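Local coordinates for periplasmic chaperone Spy (Escherichia coli, PDB 5WO2), which acts as an ATP-independent homodimeric periplasmic chaperone that suppresses protein aggregation and lets substrates fold while they remain bound to the inner surface of its cradle, at the interface of chains A and B. Residues are numbered along the deposited sequence; one frame, centred on the assembly and turned at random. Chains: chain A/B, Periplasmic chaperone Spy.

The interface of chains A and B. Residues chain A 37, 40, 46, 51, 54-55; chain B 66-67, 70-71.
B:Met70 reaches from one subunit of the Spy homodimer into a pocket lined by A:Met37, A:Ile40, A:Phe46, A:Ala51, A:Gln54 and A:Ile55 of the other. Its chain runs out nearly straight to the sulfur and then turns (chi3 -84°), which carries the methyl CE towards A:Ile55, whose CD1 lies 3.6 Å from it. The two side chains pass in opposite directions, and A:Ile55 slides past B:Met66 in the same manner, its CD1 lying 3.5 Å from B:Met66 CB. A:Ile55 CD1 thus fits among B:Met66, B:Leu67 and B:Met70, three residues on one helix. The branch CD2 of B:Leu67 meets the methyl CB of A:Ala51 at 3.7 Å. On the flank, A:Met37 lies across both methionines at roughly right angles: its CG packs on B:Met70 SD at 3.9 Å, while its end meets B:Met66, methyl to methyl. A:Ile40 adds a looser touch on the B:Met70 sulfur through CG2.

Towards the rim, the amide nitrogen NE2 of A:Gln54 rests 3.5 Å from B:Met70 CE, a van der Waals contact. At the other margin, A:Phe46 CG, anti to the backbone N (chi1 -180°), swings the ring towards chain B, where one face lies over B:Glu71 CA, 3.8 Å from the ring centroid in a CH-pi contact. The ring atom CE1 also touches B:Met70 CB, joining the aromatic contact to the apolar centre. B:Glu71 extends beneath the ring, its carboxylate plane tilted 15° from the ring plane and OE1 4.0 Å from A:Phe46 CE2. No hydrogen bond or salt bridge crosses this patch, so the grip rests on shape and apolar burial.

Helices 31-41 and 48-56 of chain A, with A:Phe46 in the loop joining them, receive the long helix 48-77 of chain B, all within the LTXXQ-motif (CpxP/Spy family) part of Spy; two-fold symmetry repeats the arrangement with the chains exchanged, and this patch is one part of the interface that joins the cradle-shaped dimer.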
# COMPACT_ATOMS: atom_id res chain seq x y z
N MET A 37 -12.92 1.21 -7.24
CA MET A 37 -12.81 2.27 -6.25
C MET A 37 -13.54 3.53 -6.71
O MET A 37 -14.21 4.19 -5.91
CB MET A 37 -11.34 2.60 -5.93
CG MET A 37 -10.63 1.53 -5.13
SD MET A 37 -8.90 1.99 -4.83
CE MET A 37 -9.15 3.64 -4.13
N ILE A 40 -17.24 3.50 -6.07
CA ILE A 40 -17.55 3.68 -4.66
C ILE A 40 -17.42 5.12 -4.24
O ILE A 40 -18.21 5.65 -3.45
CB ILE A 40 -16.64 2.80 -3.82
CG1 ILE A 40 -17.07 1.35 -4.03
CG2 ILE A 40 -16.68 3.14 -2.29
CD1 ILE A 40 -15.95 0.41 -3.86
N PHE A 46 -21.88 6.68 0.78
CA PHE A 46 -20.77 5.75 0.91
C PHE A 46 -21.28 4.36 1.29
O PHE A 46 -21.83 4.18 2.36
CB PHE A 46 -19.79 6.23 1.96
CG PHE A 46 -18.62 5.31 2.13
CD1 PHE A 46 -17.69 5.11 1.11
CD2 PHE A 46 -18.49 4.62 3.31
CE1 PHE A 46 -16.60 4.20 1.34
CE2 PHE A 46 -17.45 3.74 3.52
CZ PHE A 46 -16.56 3.54 2.57
N ALA A 51 -17.91 -1.37 -0.43
CA ALA A 51 -16.47 -1.06 -0.26
C ALA A 51 -15.71 -2.24 0.30
O ALA A 51 -14.62 -2.60 -0.17
CB ALA A 51 -16.29 0.14 0.63
N GLN A 54 -15.15 -4.73 -2.34
CA GLN A 54 -14.13 -4.19 -3.25
C GLN A 54 -12.74 -4.45 -2.71
O GLN A 54 -11.86 -4.93 -3.42
CB GLN A 54 -14.34 -2.67 -3.47
CG GLN A 54 -13.45 -2.02 -4.59
CD GLN A 54 -12.00 -1.76 -4.17
OE1 GLN A 54 -11.06 -1.97 -4.96
NE2 GLN A 54 -11.82 -1.31 -2.95
N ILE A 55 -12.55 -4.14 -1.44
CA ILE A 55 -11.26 -4.25 -0.80
C ILE A 55 -10.81 -5.71 -0.77
O ILE A 55 -9.65 -6.02 -1.00
CB ILE A 55 -11.34 -3.67 0.62
CG1 ILE A 55 -11.53 -2.15 0.51
CG2 ILE A 55 -10.16 -4.06 1.47
CD1 ILE A 55 -11.99 -1.52 1.80
N MET B 66 -8.12 1.36 3.86
CA MET B 66 -8.88 1.57 2.64
C MET B 66 -10.27 2.10 2.92
O MET B 66 -10.70 3.03 2.25
CB MET B 66 -8.97 0.29 1.82
CG MET B 66 -7.70 -0.11 1.10
SD MET B 66 -7.08 1.11 -0.05
CE MET B 66 -8.53 1.86 -0.72
N LEU B 67 -10.98 1.54 3.91
CA LEU B 67 -12.31 2.03 4.20
C LEU B 67 -12.27 3.50 4.60
O LEU B 67 -13.16 4.28 4.24
CB LEU B 67 -12.99 1.23 5.32
CG LEU B 67 -13.47 -0.18 4.98
CD1 LEU B 67 -13.98 -0.94 6.25
CD2 LEU B 67 -14.64 0.05 3.96
N MET B 70 -11.46 5.63 1.33
CA MET B 70 -12.60 5.77 0.41
C MET B 70 -13.70 6.57 1.04
O MET B 70 -14.35 7.32 0.31
CB MET B 70 -13.11 4.40 -0.08
CG MET B 70 -12.01 3.68 -0.95
SD MET B 70 -12.72 2.28 -1.86
CE MET B 70 -12.61 1.13 -0.57
N GLU B 71 -13.91 6.44 2.36
CA GLU B 71 -15.01 7.18 2.95
C GLU B 71 -14.69 8.64 2.90
O GLU B 71 -15.56 9.45 2.60
CB GLU B 71 -15.31 6.77 4.39
CG GLU B 71 -16.49 7.57 4.96
CD GLU B 71 -17.15 6.97 6.20
OE1 GLU B 71 -16.66 5.97 6.74
OE2 GLU B 71 -18.19 7.51 6.64